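Local coordinates for putative major capsid protein (PDB 6G44) that probably forms the icosahedral shell of the virophage mavirus, three copies of its double jelly-roll chain packing together as one capsomer, at residues G66-G71 against Q271-P276; P221-N226 against K284-N289; F42-P47 against K265-V270. One frame throughout, in Å; residues are numbered along the deposited sequence.

Contact 1. Residues G66-G71 against Q271-P276; sequences GNLTGG and QNWVAP
Leu68 lays its CB over one face of the Trp273 indole, 3.9 Å from the centroid of the six-membered ring and only 15° off the ring normal, a true CH-pi contact. With chi1 at -60°, CG stands beside its own backbone N, and CD1 runs on past the pyrrole side to meet Ala275 CB at 3.8 Å. The indole comes back under the neighbouring strand because Trp273 takes the crowded first torsion, CG between backbone N and carbonyl carbon (chi1 72°). Its CZ3 thereby ends close to the backbone of Gly70, 3.5 Å from Gly70 N; glycine suits the place because the chain there lies tight against Gln271. On the indole's polar corner, NE1 bonds to Tyr21 OH of the second subunit, and Trp23 of that subunit packs on Leu68.

Beneath these side chains Leu68 and Trp273 form an antiparallel hydrogen-bonded pair, N to O at 2.9 Å in both directions, and Gly70 N adds a bond to Gln271 O from above the carbonyl plane.

The other face carries Thr69 and Asn272. With CG anti to its backbone N, Asn272 reaches across so that ND2 gives one bond to Gly66 O, at 2.8 Å, and a longer one to Thr69 OG1, at 3.2 Å. Both acceptors lie near the amide plane, so the pair of bonds fixes the amide's rotation. Asparagine suits a place where a short donor must serve a chain that turns a corner at Asn67. One water links Asn67 OD1 to Asn272 OD1, and another joins Asn67 ND2 to Ala275 N. Such a short antiparallel pairing, polar on one face and aromatic on the other, belongs here to a corner of the jelly-roll, where strand 68-69 lies between strands 258-273 and 222-235 and meets the next subunit.

Contact 2. Residues P221-N226 against K284-N289; sequences PFRNLN and KTIIYN
Tyr288 OH donates to Pro221 O at 2.6 Å, in the carbonyl plane and on a lone pair, so the phenol is tied directly to the backbone of the other strand. Its ring also forms an offset stack with Phe222: centroids are 4.6 Å apart, the planes differ by 20°, and Phe222 CE1 sits over the rim of the tyrosine face. Tyrosine fits because one flat group supplies both the stacking surface and the donor. A water donates to Tyr288 OH while accepting from Arg223 N.

Further along, Arg223 bends at chi3 (49°) and sends NH2 to Lys284 O at 2.9 Å, with NH1 making a weak second bond to that oxygen. Ile286 CD1 lies 3.6 Å from Arg223 CZ, over the guanidinium face. Pro283 O takes a bond from NH1 and Ser482 OG one from NH2, fixing the group's direction, while Met114 backs Phe222.

The strands cross at 114° with no backbone-to-backbone pairing, so side chains reaching the opposite backbone, and one water, join them. A buried guanidinium met by neutral oxygens, chiefly carbonyls, probably keeps its charge, stabilised by their dipoles.

Contact 3. Residues F42-P47 against K265-V270; sequences FQTIQP and KINMLV
Strand 43-45 pairs with the C-terminal half of strand 258-273 as a short antiparallel partner in a sheet of the double jelly-roll. Gln43 with Val270 and Ile45 with Met268 are hydrogen-bonded pairs; between them Thr44 and Leu269 form a non-hydrogen-bonded pair, their CA atoms closing to 4.7 Å. Four backbone bonds hold the register, among them Gln43 N to Val270 O and Ile45 N to Met268 O, each 2.8 Å.

On the face bearing Ile45, Met268 and Val270 the relief is mostly apolar; Gln43, also on it, bends away, its NE2 bonding to Thr41 O. Ile45 points its CD1 into the dip between the two opposite side chains, 4.1 Å from Met268 CE and 4.3 Å from Val270 CG1. Met268 leaves with CG anti to its backbone N and then bends at chi3 (66°), which brings the methyl around beside the isoleucine. A flexible thioether suits this place, since it also packs on Phe61, Phe228 and Val230 in the sheet's other strands. Branched Ile45, by contrast, is a stiff bump that keeps its shape.

The opposite face carries Thr44 and Leu269, which run side by side, the threonine CG2 coming within 4.0 Å of Leu269 CD1 while its small hydroxyl suits a partly exposed position. Gln377 of the third subunit packs on Thr44, and Glu374 of that subunit on Leu269, so the trimer covers part of this relief.

At one end Phe42 closes the row: its first torsion, anti to the backbone N, swings the ring toward the neighbouring strand, so that the Leu269 carbonyl carbon meets its edge. At the other end Pro47, which has no N-H to offer a partner strand, marks where the pairing stops. Its ring instead rests on the backbone opposite, with Pro47 CD 3.3 Å from Ile266 O.

Overall arrangement
Strand 258-273 carries both contact 1 and contact 3, whose centres lie 15 Å apart: strand 43-45 pairs with it first, and strand 68-69 takes over near its end. They meet where Thr69 CG2 packs on Val270 CG2 at 3.7 Å. Contact 2 is nearer to contact 1, centre to centre 10 Å, and joins it through strand 222-235, which runs beside strand 68-69; Thr69 O and Phe222 N, 2.8 Å apart, are probably hydrogen-bonded. Contacts 2 and 3 do not touch, their nearest atoms being about 7 Å apart. Contacts 1 and 2 both face the second subunit, whose Trp23 packs on each; contact 3 meets the third subunit, which contact 2 also touches through Ile287.

Contact 1. Residues G66-G71 against Q271-P276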
loop_
_atom_site.group_PDB
_atom_site.type_symbol
_atom_site.label_atom_id
_atom_site.label_comp_id
_atom_site.label_asym_id
_atom_site.label_seq_id
_atom_site.Cartn_x
_atom_site.Cartn_y
_atom_site.Cartn_z
ATOM N N GLY C 66 -21.134 -27.094 -19.300
ATOM C CA GLY C 66 -20.217 -27.690 -20.239
ATOM C C GLY C 66 -18.905 -26.935 -20.336
ATOM O O GLY C 66 -18.792 -25.785 -19.870
ATOM N N ASN C 67 -17.922 -27.609 -20.902
ATOM C CA ASN C 67 -16.652 -26.962 -21.260
ATOM C C ASN C 67 -16.008 -26.343 -19.988
ATOM O O ASN C 67 -15.974 -27.012 -18.965
ATOM C CB ASN C 67 -16.863 -26.013 -22.445
ATOM C CG ASN C 67 -17.327 -26.754 -23.669
ATOM O OD1 ASN C 67 -18.547 -26.792 -23.980
ATOM N ND2 ASN C 67 -16.396 -27.413 -24.311
ATOM N N LEU C 68 -15.506 -25.101 -20.041
ATOM C CA LEU C 68 -14.768 -24.553 -18.895
ATOM C C LEU C 68 -15.625 -23.666 -18.024
ATOM O O LEU C 68 -16.398 -22.864 -18.518
ATOM C CB LEU C 68 -13.548 -23.778 -19.369
ATOM C CG LEU C 68 -12.534 -24.588 -20.177
ATOM C CD1 LEU C 68 -11.317 -23.726 -20.536
ATOM C CD2 LEU C 68 -12.110 -25.878 -19.508
ATOM N N THR C 69 -15.436 -23.797 -16.710
ATOM C CA THR C 69 -16.147 -23.005 -15.717
ATOM C C THR C 69 -15.135 -22.304 -14.817
ATOM O O THR C 69 -14.147 -22.901 -14.415
ATOM C CB THR C 69 -17.100 -23.920 -14.902
ATOM O OG1 THR C 69 -18.120 -24.397 -15.809
ATOM C CG2 THR C 69 -17.773 -23.189 -13.738
ATOM N N GLY C 70 -15.410 -21.046 -14.495
ATOM C CA GLY C 70 -14.553 -20.282 -13.607
ATOM C C GLY C 70 -14.225 -20.976 -12.305
ATOM O O GLY C 70 -15.116 -21.547 -11.653
ATOM N N GLY C 71 -12.972 -20.842 -11.866
ATOM C CA GLY C 71 -12.508 -21.531 -10.672
ATOM C C GLY C 71 -12.896 -20.874 -9.361
ATOM O O GLY C 71 -12.799 -21.547 -8.333
ATOM N N GLN C 271 -18.172 -17.517 -14.630
ATOM C CA GLN C 271 -17.865 -17.582 -16.037
ATOM C C GLN C 271 -17.963 -19.009 -16.577
ATOM O O GLN C 271 -17.711 -19.980 -15.886
ATOM C CB GLN C 271 -16.454 -17.012 -16.269
ATOM C CG GLN C 271 -16.363 -15.493 -16.086
ATOM C CD GLN C 271 -14.968 -15.037 -15.775
ATOM O OE1 GLN C 271 -14.406 -15.433 -14.760
ATOM N NE2 GLN C 271 -14.379 -14.190 -16.656
ATOM N N ASN C 272 -18.330 -19.107 -17.848
ATOM C CA ASN C 272 -18.410 -20.383 -18.538
ATOM C C ASN C 272 -18.073 -20.140 -20.005
ATOM O O ASN C 272 -18.586 -19.205 -20.588
ATOM C CB ASN C 272 -19.805 -20.999 -18.408
ATOM C CG ASN C 272 -19.900 -22.341 -19.116
ATOM O OD1 ASN C 272 -20.417 -22.423 -20.238
ATOM N ND2 ASN C 272 -19.375 -23.371 -18.523
ATOM N N TRP C 273 -17.190 -20.964 -20.567
ATOM C CA TRP C 273 -16.712 -20.697 -21.929
ATOM C C TRP C 273 -16.090 -21.920 -22.542
ATOM O O TRP C 273 -15.737 -22.878 -21.856
ATOM C CB TRP C 273 -15.736 -19.488 -21.941
ATOM C CG TRP C 273 -14.407 -19.774 -21.331
ATOM C CD1 TRP C 273 -13.254 -20.033 -22.010
ATOM C CD2 TRP C 273 -14.071 -19.839 -19.932
ATOM N NE1 TRP C 273 -12.221 -20.246 -21.128
ATOM C CE2 TRP C 273 -12.699 -20.154 -19.846
ATOM C CE3 TRP C 273 -14.791 -19.647 -18.741
ATOM C CZ2 TRP C 273 -12.034 -20.289 -18.619
ATOM C CZ3 TRP C 273 -14.119 -19.789 -17.519
ATOM C CH2 TRP C 273 -12.772 -20.122 -17.475
ATOM N N VAL C 274 -15.946 -21.863 -23.877
ATOM C CA VAL C 274 -15.302 -22.906 -24.630
ATOM C C VAL C 274 -13.820 -22.594 -24.705
ATOM O O VAL C 274 -13.425 -21.451 -24.995
ATOM C CB VAL C 274 -15.920 -22.972 -26.041
ATOM C CG1 VAL C 274 -15.162 -23.950 -26.924
ATOM C CG2 VAL C 274 -17.402 -23.333 -25.966
ATOM N N ALA C 275 -13.023 -23.625 -24.470
ATOM C CA ALA C 275 -11.571 -23.500 -24.484
ATOM C C ALA C 275 -11.135 -22.979 -25.850
ATOM O O ALA C 275 -11.619 -23.448 -26.877
ATOM C CB ALA C 275 -10.934 -24.835 -24.167
ATOM N N PRO C 276 -10.250 -21.972 -25.863
ATOM C CA PRO C 276 -9.769 -21.434 -27.143
ATOM C C PRO C 276 -8.914 -22.426 -27.935
ATOM O O PRO C 276 -8.261 -23.323 -27.377
ATOM C CB PRO C 276 -8.947 -20.213 -26.709
ATOM C CG PRO C 276 -8.414 -20.596 -25.376
ATOM C CD PRO C 276 -9.539 -21.371 -24.711
HETATM O O HOH W 1 -20.174 -24.779 -22.503
HETATM O O HOH W 2 -13.838 -26.635 -24.005
#

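Contact 2. Residues P221-N226 against K284-N289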
loop_
_atom_site.group_PDB
_atom_site.type_symbol
_atom_site.label_atom_id
_atom_site.label_comp_id
_atom_site.label_asym_id
_atom_site.label_seq_id
_atom_site.Cartn_x
_atom_site.Cartn_y
_atom_site.Cartn_z
ATOM N N PRO C 221 -9.466 -22.828 -14.306
ATOM C CA PRO C 221 -10.841 -23.249 -14.554
ATOM C C PRO C 221 -11.106 -24.717 -14.228
ATOM O O PRO C 221 -10.184 -25.535 -14.253
ATOM C CB PRO C 221 -10.988 -23.043 -16.076
ATOM C CG PRO C 221 -9.886 -22.155 -16.477
ATOM C CD PRO C 221 -8.772 -22.478 -15.555
ATOM N N PHE C 222 -12.366 -25.005 -13.921
ATOM C CA PHE C 222 -12.873 -26.386 -13.889
ATOM C C PHE C 222 -13.342 -26.817 -15.282
ATOM O O PHE C 222 -13.701 -25.984 -16.085
ATOM C CB PHE C 222 -13.981 -26.494 -12.849
ATOM C CG PHE C 222 -13.468 -26.319 -11.452
ATOM C CD1 PHE C 222 -12.709 -27.331 -10.871
ATOM C CD2 PHE C 222 -13.718 -25.155 -10.737
ATOM C CE1 PHE C 222 -12.203 -27.184 -9.603
ATOM C CE2 PHE C 222 -13.202 -25.014 -9.453
ATOM C CZ PHE C 222 -12.457 -26.024 -8.911
ATOM N N ARG C 223 -13.327 -28.121 -15.520
ATOM C CA ARG C 223 -13.582 -28.728 -16.832
ATOM C C ARG C 223 -14.791 -29.685 -16.763
ATOM O O ARG C 223 -14.801 -30.603 -15.941
ATOM C CB ARG C 223 -12.307 -29.497 -17.285
ATOM C CG ARG C 223 -12.427 -30.301 -18.599
ATOM C CD ARG C 223 -11.256 -31.200 -18.902
ATOM N NE ARG C 223 -10.846 -32.057 -17.772
ATOM C CZ ARG C 223 -9.716 -32.730 -17.730
ATOM N NH1 ARG C 223 -8.900 -32.734 -18.780
ATOM N NH2 ARG C 223 -9.394 -33.417 -16.647
ATOM N N ASN C 224 -15.754 -29.478 -17.650
ATOM C CA ASN C 224 -16.795 -30.473 -17.961
ATOM C C ASN C 224 -17.572 -30.899 -16.726
ATOM O O ASN C 224 -17.674 -32.078 -16.414
ATOM C CB ASN C 224 -16.160 -31.700 -18.668
ATOM C CG ASN C 224 -15.538 -31.360 -20.001
ATOM O OD1 ASN C 224 -15.879 -30.349 -20.637
ATOM N ND2 ASN C 224 -14.611 -32.232 -20.454
ATOM N N LEU C 225 -18.126 -29.906 -16.033
ATOM C CA LEU C 225 -18.953 -30.142 -14.842
ATOM C C LEU C 225 -20.362 -30.582 -15.205
ATOM O O LEU C 225 -21.342 -29.866 -15.130
ATOM C CB LEU C 225 -18.941 -28.914 -13.942
ATOM C CG LEU C 225 -17.577 -28.445 -13.463
ATOM C CD1 LEU C 225 -17.774 -27.231 -12.543
ATOM C CD2 LEU C 225 -16.768 -29.507 -12.741
ATOM N N ASN C 226 -20.436 -31.844 -15.604
ATOM C CA ASN C 226 -21.663 -32.449 -16.060
ATOM C C ASN C 226 -22.659 -32.707 -14.924
ATOM O O ASN C 226 -23.859 -32.669 -15.132
ATOM C CB ASN C 226 -21.245 -33.736 -16.803
ATOM C CG ASN C 226 -22.341 -34.337 -17.610
ATOM O OD1 ASN C 226 -23.064 -33.657 -18.337
ATOM N ND2 ASN C 226 -22.482 -35.617 -17.463
ATOM N N LYS C 284 -4.960 -34.561 -19.578
ATOM C CA LYS C 284 -5.929 -35.539 -19.087
ATOM C C LYS C 284 -6.281 -35.327 -17.619
ATOM O O LYS C 284 -7.443 -35.413 -17.253
ATOM C CB LYS C 284 -5.409 -36.963 -19.285
ATOM C CG LYS C 284 -5.226 -37.382 -20.737
ATOM C CD LYS C 284 -4.677 -38.803 -20.805
ATOM C CE LYS C 284 -3.741 -38.998 -21.990
ATOM N NZ LYS C 284 -4.401 -38.705 -23.288
ATOM N N THR C 285 -5.265 -35.071 -16.795
ATOM C CA THR C 285 -5.461 -34.944 -15.360
ATOM C C THR C 285 -5.006 -33.583 -14.883
ATOM O O THR C 285 -3.826 -33.253 -15.007
ATOM C CB THR C 285 -4.724 -36.055 -14.594
ATOM O OG1 THR C 285 -5.223 -37.317 -15.040
ATOM C CG2 THR C 285 -4.964 -35.960 -13.103
ATOM N N ILE C 286 -5.946 -32.809 -14.344
ATOM C CA ILE C 286 -5.670 -31.434 -13.876
ATOM C C ILE C 286 -5.663 -31.477 -12.353
ATOM O O ILE C 286 -6.526 -32.086 -11.730
ATOM C CB ILE C 286 -6.717 -30.419 -14.395
ATOM C CG1 ILE C 286 -6.801 -30.466 -15.932
ATOM C CG2 ILE C 286 -6.361 -29.009 -13.924
ATOM C CD1 ILE C 286 -8.017 -29.781 -16.502
ATOM N N ILE C 287 -4.700 -30.777 -11.766
ATOM C CA ILE C 287 -4.489 -30.751 -10.294
ATOM C C ILE C 287 -4.856 -29.355 -9.741
ATOM O O ILE C 287 -4.501 -28.329 -10.340
ATOM C CB ILE C 287 -3.025 -31.062 -9.974
ATOM C CG1 ILE C 287 -2.670 -32.460 -10.505
ATOM C CG2 ILE C 287 -2.761 -30.956 -8.479
ATOM C CD1 ILE C 287 -1.212 -32.837 -10.431
ATOM N N TYR C 288 -5.614 -29.325 -8.639
ATOM C CA TYR C 288 -6.044 -28.075 -7.956
ATOM C C TYR C 288 -5.583 -28.123 -6.509
ATOM O O TYR C 288 -5.739 -29.120 -5.822
ATOM C CB TYR C 288 -7.563 -27.925 -7.955
ATOM C CG TYR C 288 -8.154 -27.893 -9.339
ATOM C CD1 TYR C 288 -8.339 -29.078 -10.033
ATOM C CD2 TYR C 288 -8.508 -26.698 -9.959
ATOM C CE1 TYR C 288 -8.847 -29.066 -11.322
ATOM C CE2 TYR C 288 -9.012 -26.671 -11.255
ATOM C CZ TYR C 288 -9.157 -27.871 -11.923
ATOM O OH TYR C 288 -9.654 -27.880 -13.198
ATOM N N ASN C 289 -5.037 -26.995 -6.054
ATOM C CA ASN C 289 -4.655 -26.825 -4.658
ATOM C C ASN C 289 -5.937 -26.491 -3.881
ATOM O O ASN C 289 -6.609 -25.507 -4.175
ATOM C CB ASN C 289 -3.639 -25.665 -4.560
ATOM C CG ASN C 289 -2.854 -25.675 -3.266
ATOM O OD1 ASN C 289 -3.162 -26.391 -2.356
ATOM N ND2 ASN C 289 -1.761 -24.928 -3.244
HETATM O O HOH W 3 -11.701 -29.674 -13.735
#

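Contact 3. Residues F42-P47 against K265-V270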
loop_
_atom_site.group_PDB
_atom_site.type_symbol
_atom_site.label_atom_id
_atom_site.label_comp_id
_atom_site.label_asym_id
_atom_site.label_seq_id
_atom_site.Cartn_x
_atom_site.Cartn_y
_atom_site.Cartn_z
ATOM N N PHE C 42 -21.418 -15.377 -19.284
ATOM C CA PHE C 42 -21.189 -15.346 -17.839
ATOM C C PHE C 42 -22.524 -15.803 -17.220
ATOM O O PHE C 42 -23.578 -15.225 -17.506
ATOM C CB PHE C 42 -20.852 -13.903 -17.450
ATOM C CG PHE C 42 -20.078 -13.721 -16.154
ATOM C CD1 PHE C 42 -20.386 -14.418 -14.979
ATOM C CD2 PHE C 42 -19.064 -12.772 -16.092
ATOM C CE1 PHE C 42 -19.681 -14.199 -13.805
ATOM C CE2 PHE C 42 -18.373 -12.532 -14.902
ATOM C CZ PHE C 42 -18.691 -13.256 -13.751
ATOM N N GLN C 43 -22.484 -16.858 -16.424
ATOM C CA GLN C 43 -23.725 -17.459 -15.916
ATOM C C GLN C 43 -24.210 -16.775 -14.650
ATOM O O GLN C 43 -23.429 -16.531 -13.723
ATOM C CB GLN C 43 -23.509 -18.938 -15.632
ATOM C CG GLN C 43 -22.983 -19.767 -16.810
ATOM C CD GLN C 43 -23.931 -19.743 -17.981
ATOM O OE1 GLN C 43 -25.063 -20.227 -17.865
ATOM N NE2 GLN C 43 -23.501 -19.159 -19.110
ATOM N N THR C 44 -25.507 -16.489 -14.604
ATOM C CA THR C 44 -26.208 -16.118 -13.396
ATOM C C THR C 44 -27.182 -17.256 -13.108
ATOM O O THR C 44 -28.149 -17.451 -13.878
ATOM C CB THR C 44 -26.941 -14.781 -13.544
ATOM O OG1 THR C 44 -25.965 -13.725 -13.693
ATOM C CG2 THR C 44 -27.778 -14.467 -12.302
ATOM N N ILE C 45 -26.923 -18.004 -12.041
ATOM C CA ILE C 45 -27.612 -19.280 -11.784
ATOM C C ILE C 45 -28.539 -19.109 -10.600
ATOM O O ILE C 45 -28.102 -18.772 -9.504
ATOM C CB ILE C 45 -26.607 -20.402 -11.508
ATOM C CG1 ILE C 45 -25.642 -20.510 -12.702
ATOM C CG2 ILE C 45 -27.302 -21.746 -11.261
ATOM C CD1 ILE C 45 -24.496 -21.421 -12.472
ATOM N N GLN C 46 -29.812 -19.405 -10.837
ATOM C CA GLN C 46 -30.837 -19.342 -9.809
ATOM C C GLN C 46 -30.819 -20.646 -9.012
ATOM O O GLN C 46 -30.451 -21.673 -9.533
ATOM C CB GLN C 46 -32.221 -19.161 -10.456
ATOM C CG GLN C 46 -32.330 -18.046 -11.500
ATOM C CD GLN C 46 -32.322 -16.663 -10.882
ATOM O OE1 GLN C 46 -32.978 -16.445 -9.861
ATOM N NE2 GLN C 46 -31.591 -15.706 -11.501
ATOM N N PRO C 47 -31.238 -20.601 -7.737
ATOM C CA PRO C 47 -31.344 -21.842 -6.973
ATOM C C PRO C 47 -32.538 -22.686 -7.483
ATOM O O PRO C 47 -33.387 -22.185 -8.218
ATOM C CB PRO C 47 -31.576 -21.365 -5.551
ATOM C CG PRO C 47 -32.077 -20.012 -5.660
ATOM C CD PRO C 47 -31.608 -19.427 -6.940
ATOM N N LYS C 265 -32.731 -12.834 -1.815
ATOM C CA LYS C 265 -32.475 -13.514 -3.065
ATOM C C LYS C 265 -30.991 -13.857 -3.137
ATOM O O LYS C 265 -30.160 -13.155 -2.546
ATOM C CB LYS C 265 -32.833 -12.631 -4.246
ATOM C CG LYS C 265 -34.311 -12.263 -4.320
ATOM C CD LYS C 265 -35.167 -13.464 -4.655
ATOM C CE LYS C 265 -36.646 -13.114 -4.818
ATOM N NZ LYS C 265 -37.460 -14.377 -4.873
ATOM N N ILE C 266 -30.680 -14.941 -3.828
ATOM C CA ILE C 266 -29.307 -15.390 -4.008
ATOM C C ILE C 266 -29.148 -16.047 -5.366
ATOM O O ILE C 266 -30.017 -16.825 -5.797
ATOM C CB ILE C 266 -28.855 -16.305 -2.855
ATOM C CG1 ILE C 266 -27.339 -16.627 -2.940
ATOM C CG2 ILE C 266 -29.699 -17.570 -2.783
ATOM C CD1 ILE C 266 -26.817 -17.402 -1.757
ATOM N N ASN C 267 -28.073 -15.682 -6.071
ATOM C CA ASN C 267 -27.682 -16.323 -7.327
ATOM C C ASN C 267 -26.206 -16.693 -7.257
ATOM O O ASN C 267 -25.453 -16.043 -6.536
ATOM C CB ASN C 267 -27.917 -15.366 -8.496
ATOM C CG ASN C 267 -29.387 -15.054 -8.723
ATOM O OD1 ASN C 267 -30.265 -15.799 -8.297
ATOM N ND2 ASN C 267 -29.660 -13.982 -9.441
ATOM N N MET C 268 -25.814 -17.718 -8.001
ATOM C CA MET C 268 -24.400 -18.092 -8.167
ATOM C C MET C 268 -23.950 -17.588 -9.505
ATOM O O MET C 268 -24.581 -17.887 -10.516
ATOM C CB MET C 268 -24.188 -19.585 -8.046
ATOM C CG MET C 268 -22.728 -19.983 -8.224
ATOM S SD MET C 268 -22.358 -21.635 -7.616
ATOM C CE MET C 268 -23.309 -22.619 -8.763
ATOM N N LEU C 269 -22.871 -16.794 -9.524
ATOM C CA LEU C 269 -22.365 -16.158 -10.721
ATOM C C LEU C 269 -21.015 -16.744 -11.054
ATOM O O LEU C 269 -20.120 -16.759 -10.181
ATOM C CB LEU C 269 -22.222 -14.659 -10.528
ATOM C CG LEU C 269 -23.481 -13.792 -10.637
ATOM C CD1 LEU C 269 -24.642 -14.228 -9.752
ATOM C CD2 LEU C 269 -23.179 -12.336 -10.379
ATOM N N VAL C 270 -20.848 -17.254 -12.269
ATOM C CA VAL C 270 -19.571 -17.817 -12.669
ATOM C C VAL C 270 -19.400 -17.759 -14.180
ATOM O O VAL C 270 -20.363 -17.944 -14.932
ATOM C CB VAL C 270 -19.414 -19.281 -12.147
ATOM C CG1 VAL C 270 -20.408 -20.242 -12.836
ATOM C CG2 VAL C 270 -17.985 -19.776 -12.212
#